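Local coordinates for flagellar hook-associated protein 2 (Helicobacter pylori, PDB 6IWY) that caps the tip of the flagellar filament, promoting polymerization of flagellin subunits there and preventing them from leaking out unassembled, at residues D15-S20 / I393-T398; N36-D41 / P380-N385; N94-G99 / T116-E121. All coordinates share one frame; numbering follows the deposited sequence.

How the contacts relate
The three contacts lie one after another in space, running inward from the end of the molecule where the modelled termini lie. Contacts 1 and 2 have centres 11 Å apart and share a backbone connection: L395 N lies 2.7 Å from N382 O, and I393 O lies 2.7 Å from V384 N, both probable hydrogen bonds. L37 of contact 2 also packs on L395. Contact 3 lies 13 Å from contact 2, centre to centre, and is joined to it by probable hydrogen bonds between T119 OG1 and P380 O and between D41 N and T116 OG1. Contacts 1 and 3, with nearest atoms about 9 Å apart, do not touch, so contact 2 bridges them.

Contact 1: D15-S20 / I393-T398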
# COMPACT_ATOMS: atom_id res chain seq x y z
N ASP A 15 -20.14 -4.46 -32.44
CA ASP A 15 -18.86 -3.75 -32.25
C ASP A 15 -18.08 -4.23 -31.01
O ASP A 15 -17.14 -3.56 -30.58
CB ASP A 15 -19.11 -2.24 -32.16
CG ASP A 15 -20.10 -1.73 -33.21
OD1 ASP A 15 -20.09 -2.24 -34.35
OD2 ASP A 15 -20.90 -0.80 -32.92
N ALA A 16 -18.45 -5.38 -30.45
CA ALA A 16 -17.97 -5.77 -29.13
C ALA A 16 -16.60 -6.45 -29.14
O ALA A 16 -15.89 -6.45 -28.11
CB ALA A 16 -18.99 -6.68 -28.47
N LEU A 17 -16.23 -7.06 -30.27
CA LEU A 17 -14.93 -7.71 -30.39
C LEU A 17 -14.50 -7.90 -31.84
O LEU A 17 -15.33 -7.90 -32.76
CB LEU A 17 -14.95 -9.06 -29.66
CG LEU A 17 -15.91 -10.12 -30.17
CD1 LEU A 17 -15.29 -10.96 -31.31
CD2 LEU A 17 -16.33 -11.01 -29.02
N SER A 18 -13.20 -8.09 -32.02
CA SER A 18 -12.61 -8.36 -33.34
C SER A 18 -11.77 -9.65 -33.32
O SER A 18 -10.81 -9.76 -32.58
CB SER A 18 -11.75 -7.18 -33.79
OG SER A 18 -10.74 -6.89 -32.83
N ALA A 19 -12.14 -10.62 -34.16
CA ALA A 19 -11.47 -11.91 -34.21
C ALA A 19 -10.61 -12.11 -35.47
O ALA A 19 -10.95 -11.61 -36.54
CB ALA A 19 -12.50 -13.03 -34.09
N SER A 20 -9.51 -12.86 -35.32
CA SER A 20 -8.52 -13.08 -36.40
C SER A 20 -8.75 -14.43 -37.04
O SER A 20 -8.90 -15.42 -36.33
CB SER A 20 -7.09 -13.02 -35.86
N ILE A 393 -9.15 -13.49 -30.33
CA ILE A 393 -10.18 -12.49 -30.01
C ILE A 393 -9.64 -11.39 -29.14
O ILE A 393 -8.96 -11.65 -28.17
CB ILE A 393 -11.35 -13.12 -29.21
CG1 ILE A 393 -12.03 -14.24 -30.00
CG2 ILE A 393 -12.40 -12.06 -28.85
CD1 ILE A 393 -13.16 -14.92 -29.25
N THR A 394 -9.97 -10.14 -29.48
CA THR A 394 -9.75 -9.01 -28.58
C THR A 394 -11.11 -8.46 -28.16
O THR A 394 -11.93 -8.18 -29.00
CB THR A 394 -8.92 -7.89 -29.24
OG1 THR A 394 -7.63 -8.39 -29.60
CG2 THR A 394 -8.77 -6.68 -28.28
N LEU A 395 -11.35 -8.33 -26.86
CA LEU A 395 -12.60 -7.77 -26.39
C LEU A 395 -12.48 -6.25 -26.39
O LEU A 395 -11.50 -5.70 -25.88
CB LEU A 395 -12.95 -8.27 -24.99
CG LEU A 395 -13.14 -9.78 -24.81
CD1 LEU A 395 -13.69 -10.05 -23.43
CD2 LEU A 395 -14.04 -10.40 -25.88
N GLU A 396 -13.48 -5.58 -26.96
CA GLU A 396 -13.50 -4.13 -27.04
C GLU A 396 -14.69 -3.47 -26.36
O GLU A 396 -14.58 -2.31 -25.95
CB GLU A 396 -13.48 -3.71 -28.50
CG GLU A 396 -12.14 -3.92 -29.14
CD GLU A 396 -12.27 -4.20 -30.63
OE1 GLU A 396 -13.11 -5.07 -30.98
OE2 GLU A 396 -11.57 -3.56 -31.44
N GLN A 397 -15.82 -4.17 -26.28
CA GLN A 397 -17.01 -3.63 -25.62
C GLN A 397 -17.89 -4.67 -24.99
O GLN A 397 -17.90 -5.82 -25.39
CB GLN A 397 -17.89 -2.90 -26.60
CG GLN A 397 -17.21 -1.91 -27.46
CD GLN A 397 -18.20 -1.26 -28.39
OE1 GLN A 397 -19.27 -1.81 -28.65
NE2 GLN A 397 -17.85 -0.08 -28.89
N THR A 398 -18.68 -4.23 -24.03
CA THR A 398 -19.70 -5.07 -23.44
C THR A 398 -20.81 -5.28 -24.46
O THR A 398 -20.88 -4.57 -25.48
CB THR A 398 -20.24 -4.48 -22.12
OG1 THR A 398 -20.54 -3.09 -22.29
CG2 THR A 398 -19.20 -4.64 -21.00
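L17, S18 and A19 pair with L395, T394 and I393 as two short antiparallel strands whose axes approach to 4.9 Å, with 170° between their directions. S18 and T394 form the hydrogen-bonded pair: S18 N gives to T394 O at 3.3 Å, in the plane of that carbonyl, and T394 N returns a bond to S18 O at 3.2 Å. L17 with L395 and A19 with I393 are the flanking non-hydrogen-bonded pairs. On the N-terminal side of L17 the register slips. A16 O is gripped by two consecutive amides, E396 N at 2.8 Å and Q397 N at 2.9 Å, which reach it from the same face of its plane. With E396 in near-helical backbone angles and Q397 extended, this is the arrangement of a classic beta bulge.

The two-stranded sheet joins the N-terminal end of the modelled chain to the region that matches the FliD C-terminal family. Its apolar face, made by L17, A19, I393 and L395, lies against the neighbouring four-stranded sheet, where L17 and I393 meet I407 and L395 meets F370 and V34. Within this face CG2 of I393, anti to its backbone N, sits beside CB and both methyls of L17, with CD1 at 4.0 Å. The L17 side chain runs obliquely to that of L395, and their CD2 atoms meet at 3.9 Å. S18 and T394 project from the other face. There the E396 side chain reaches across to the backbone of 15-20, its OE1 beside L17 CA, near S18 OG, and near S18 N at too poor an angle for a hydrogen bond. Farther along, the amide end of Q397 lies by the backbone of D15, CD 3.3 Å from D15 O.

Contact 2: N36-D41 / P380-N385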
# COMPACT_ATOMS: atom_id res chain seq x y z
N ASN A 36 -17.92 -8.02 -18.96
CA ASN A 36 -16.95 -7.01 -18.53
C ASN A 36 -15.70 -7.01 -19.40
O ASN A 36 -15.41 -7.98 -20.05
CB ASN A 36 -16.57 -7.20 -17.06
CG ASN A 36 -17.75 -6.98 -16.11
OD1 ASN A 36 -18.66 -7.83 -16.03
ND2 ASN A 36 -17.76 -5.84 -15.41
N LEU A 37 -15.01 -5.88 -19.44
CA LEU A 37 -13.73 -5.75 -20.10
C LEU A 37 -12.64 -5.66 -19.06
O LEU A 37 -12.84 -5.10 -17.98
CB LEU A 37 -13.69 -4.47 -20.92
CG LEU A 37 -14.48 -4.39 -22.22
CD1 LEU A 37 -14.32 -2.98 -22.83
CD2 LEU A 37 -13.99 -5.48 -23.17
N ALA A 38 -11.48 -6.19 -19.39
CA ALA A 38 -10.30 -6.07 -18.54
C ALA A 38 -9.84 -4.61 -18.49
O ALA A 38 -9.92 -3.91 -19.50
CB ALA A 38 -9.17 -7.01 -19.05
N GLN A 39 -9.38 -4.18 -17.32
CA GLN A 39 -9.06 -2.78 -17.01
C GLN A 39 -7.77 -2.70 -16.20
O GLN A 39 -7.48 -3.56 -15.41
CB GLN A 39 -10.17 -2.17 -16.14
CG GLN A 39 -11.36 -1.50 -16.88
CD GLN A 39 -12.59 -1.33 -15.98
OE1 GLN A 39 -12.49 -0.94 -14.82
NE2 GLN A 39 -13.76 -1.69 -16.52
N GLY A 40 -6.99 -1.65 -16.42
CA GLY A 40 -5.92 -1.28 -15.49
C GLY A 40 -6.49 -0.39 -14.39
O GLY A 40 -7.66 -0.02 -14.41
N ASP A 41 -5.64 -0.02 -13.43
CA ASP A 41 -6.03 0.78 -12.29
C ASP A 41 -5.78 2.26 -12.59
O ASP A 41 -4.82 2.59 -13.27
CB ASP A 41 -5.17 0.34 -11.09
CG ASP A 41 -5.91 0.38 -9.76
OD1 ASP A 41 -5.42 1.12 -8.86
OD2 ASP A 41 -6.94 -0.33 -9.59
N PRO A 380 -7.56 -12.17 -17.44
CA PRO A 380 -6.97 -10.95 -16.88
C PRO A 380 -6.70 -9.86 -17.91
O PRO A 380 -6.23 -8.78 -17.55
CB PRO A 380 -5.64 -11.46 -16.30
CG PRO A 380 -5.27 -12.64 -17.16
CD PRO A 380 -6.58 -13.27 -17.54
N THR A 381 -6.96 -10.15 -19.18
CA THR A 381 -6.80 -9.17 -20.24
C THR A 381 -7.89 -9.33 -21.27
O THR A 381 -8.69 -10.28 -21.21
CB THR A 381 -5.42 -9.25 -20.96
OG1 THR A 381 -5.39 -10.41 -21.78
CG2 THR A 381 -4.26 -9.24 -19.96
N ASN A 382 -7.94 -8.37 -22.20
CA ASN A 382 -8.94 -8.34 -23.26
C ASN A 382 -8.51 -9.19 -24.47
O ASN A 382 -9.26 -9.39 -25.42
CB ASN A 382 -9.18 -6.89 -23.67
CG ASN A 382 -9.99 -6.14 -22.67
OD1 ASN A 382 -10.97 -6.65 -22.16
ND2 ASN A 382 -9.59 -4.91 -22.37
N GLU A 383 -7.29 -9.69 -24.40
CA GLU A 383 -6.71 -10.46 -25.47
C GLU A 383 -6.99 -11.91 -25.11
O GLU A 383 -6.36 -12.43 -24.22
CB GLU A 383 -5.20 -10.15 -25.58
CG GLU A 383 -4.88 -8.66 -26.03
CD GLU A 383 -5.15 -7.56 -24.94
OE1 GLU A 383 -4.72 -7.71 -23.77
OE2 GLU A 383 -5.78 -6.53 -25.29
N VAL A 384 -7.97 -12.53 -25.76
CA VAL A 384 -8.45 -13.85 -25.34
C VAL A 384 -8.23 -14.91 -26.40
O VAL A 384 -9.12 -15.21 -27.20
CB VAL A 384 -9.93 -13.81 -24.98
CG1 VAL A 384 -10.50 -15.22 -24.91
CG2 VAL A 384 -10.12 -13.09 -23.65
N ASN A 385 -7.02 -15.48 -26.40
CA ASN A 385 -6.69 -16.57 -27.29
C ASN A 385 -6.53 -17.85 -26.48
O ASN A 385 -6.97 -18.92 -26.90
CB ASN A 385 -5.41 -16.25 -28.06
CG ASN A 385 -5.44 -14.88 -28.74
OD1 ASN A 385 -6.45 -14.17 -28.74
ND2 ASN A 385 -4.31 -14.51 -29.35
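A38 and N382 join two loops: 36-41, which leads from strand 30-36 of one four-stranded sheet to strand 42-49 of another, and 380-385, which follows strand 378-379 at the edge of the first sheet. The polar part of the contact is the primary amide of N382, which meets both polar backbone atoms of A38. A38 N gives a hydrogen bond to N382 OD1 at 2.9 Å, the donor standing 34° out of the plane of the side-chain carbonyl. In return N382 ND2 gives to A38 O at 3.1 Å. This second bond is the more bent, with 136° at the hydrogen, and A38 O is tilted from the plane of the N382 amide. CG of N382 is placed anti to its own carbonyl carbon (chi1 -75°), on a CB that already points toward loop 36-41, and the amide beyond it is turned so that one planar group meets both the N-H and the C=O of A38.

The two bonds tie the connection between the two sheets to the edge of the first, in a region where N36 and Q39 also make backbone hydrogen bonds with A369 and S366. S368, on the strand 368-371 lying between 30-36 and 378-379, is touched by both A38 and N382, and its hydroxyl makes a weak bond with T381 O. CB of A38 rests on the backbone of T381, 3.4 Å from its CA, and lies 3.7 Å from P380 O. The L37 side chain crosses that of N382 at about a right angle, placing its CD2 methyl 3.4 Å from OD1. Within 380-385 a weak bond from E383 N to T381 OG1, at 3.3 Å, closes an ST turn just where N382 reaches out.

Contact 3: N94-G99 / T116-E121; sequences NGEVMG and TKNTGE
K117, E96 and T116 carry most of the buried surface, and one backbone bond links the first two: K117 N gives to E96 O at 2.9 Å, nearly straight at the hydrogen (163°) but from above the carbonyl plane. The K117 side chain leaves its backbone pointing toward 94-99. CG is anti to the backbone N (chi1 -169°), and the aliphatic part runs past the carbonyl oxygen of G95, with CB 3.5 Å and CD 3.4 Å from G95 O. E96 starts off away from the other segment, but its chain bends at chi2 (-81°) and brings the carboxylate back. OE1 comes 3.6 Å from N118 ND2, and OE2 lies 4.2 Å from K117 CD. The ammonium of K117 is not in contact with this carboxylate, although the opposite charges are near enough for a mild attraction to be likely.

The M98 side chain, bent at chi3, lays its CE methyl 3.3 Å from T116 O. The T116 hydroxyl gives a hydrogen bond to N118 O at 2.8 Å, bridging the turn the chain takes after T116, and also accepts from D41 N. On the first segment, N94 ends helix 82-92 in a Schellman motif, and G95, at positive phi, carries the chain on toward the strand. V97 and T116 form an antiparallel non-hydrogen-bonded pair at the open end of a beta-hairpin in which 97-103 is the edge strand of an antiparallel sheet and 110-116 its neighbour.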
# COMPACT_ATOMS: atom_id res chain seq x y z
N ASN A 94 9.90 0.28 -13.00
CA ASN A 94 10.27 -0.16 -14.37
C ASN A 94 9.12 0.02 -15.36
O ASN A 94 8.99 -0.76 -16.31
CB ASN A 94 10.70 -1.62 -14.38
CG ASN A 94 12.19 -1.79 -14.39
OD1 ASN A 94 12.80 -2.08 -13.36
ND2 ASN A 94 12.79 -1.63 -15.58
N GLY A 95 8.29 1.02 -15.16
CA GLY A 95 7.21 1.25 -16.09
C GLY A 95 5.96 0.38 -15.88
O GLY A 95 5.05 0.43 -16.70
N GLU A 96 5.90 -0.38 -14.79
CA GLU A 96 4.75 -1.24 -14.53
C GLU A 96 3.62 -0.43 -13.91
O GLU A 96 2.42 -0.74 -14.09
CB GLU A 96 5.15 -2.39 -13.60
CG GLU A 96 5.95 -3.49 -14.32
CD GLU A 96 5.05 -4.46 -15.10
OE1 GLU A 96 4.10 -5.03 -14.50
OE2 GLU A 96 5.31 -4.67 -16.31
N VAL A 97 4.02 0.58 -13.15
CA VAL A 97 3.09 1.55 -12.63
C VAL A 97 3.57 2.86 -13.16
O VAL A 97 4.73 3.19 -13.02
CB VAL A 97 3.07 1.61 -11.09
CG1 VAL A 97 1.92 2.52 -10.63
CG2 VAL A 97 2.89 0.24 -10.52
N MET A 98 2.68 3.59 -13.80
CA MET A 98 3.04 4.79 -14.50
C MET A 98 2.58 5.94 -13.64
O MET A 98 1.40 6.03 -13.26
CB MET A 98 2.39 4.82 -15.87
CG MET A 98 2.79 3.66 -16.79
SD MET A 98 1.88 3.57 -18.37
CE MET A 98 0.25 3.04 -17.80
N GLY A 99 3.54 6.78 -13.29
CA GLY A 99 3.28 8.09 -12.69
C GLY A 99 3.14 9.14 -13.77
O GLY A 99 4.11 9.50 -14.40
N THR A 116 -1.79 1.72 -13.68
CA THR A 116 -1.07 0.50 -14.08
C THR A 116 -0.87 0.32 -15.57
O THR A 116 -1.64 0.77 -16.39
CB THR A 116 -1.74 -0.78 -13.55
OG1 THR A 116 -3.07 -0.91 -14.09
CG2 THR A 116 -1.78 -0.77 -12.03
N LYS A 117 0.22 -0.34 -15.93
CA LYS A 117 0.50 -0.69 -17.32
C LYS A 117 -0.37 -1.84 -17.80
O LYS A 117 -0.65 -1.96 -19.00
CB LYS A 117 1.96 -1.09 -17.47
CG LYS A 117 2.43 -1.22 -18.91
CD LYS A 117 3.83 -1.82 -18.97
CE LYS A 117 4.15 -2.35 -20.36
NZ LYS A 117 5.58 -2.15 -20.68
N ASN A 118 -0.81 -2.67 -16.87
CA ASN A 118 -1.51 -3.89 -17.16
C ASN A 118 -2.92 -3.93 -16.64
O ASN A 118 -3.26 -3.26 -15.67
CB ASN A 118 -0.78 -5.03 -16.49
CG ASN A 118 0.25 -5.61 -17.35
OD1 ASN A 118 0.02 -5.80 -18.54
ND2 ASN A 118 1.40 -5.92 -16.78
N THR A 119 -3.71 -4.78 -17.26
CA THR A 119 -5.09 -4.95 -16.88
C THR A 119 -5.25 -6.11 -15.92
O THR A 119 -4.28 -6.73 -15.54
CB THR A 119 -5.95 -5.23 -18.11
OG1 THR A 119 -5.68 -6.55 -18.58
CG2 THR A 119 -5.65 -4.22 -19.21
N GLY A 120 -6.48 -6.40 -15.52
CA GLY A 120 -6.76 -7.54 -14.65
C GLY A 120 -6.71 -7.23 -13.15
O GLY A 120 -5.92 -6.40 -12.68
N GLU A 121 -7.55 -7.94 -12.40
CA GLU A 121 -7.65 -7.84 -10.95
C GLU A 121 -6.35 -7.77 -10.15
O GLU A 121 -6.26 -6.99 -9.20
CB GLU A 121 -8.43 -9.04 -10.45
CG GLU A 121 -9.00 -8.82 -9.09
CD GLU A 121 -9.91 -9.95 -8.66
OE1 GLU A 121 -10.84 -9.64 -7.89
OE2 GLU A 121 -9.69 -11.12 -9.06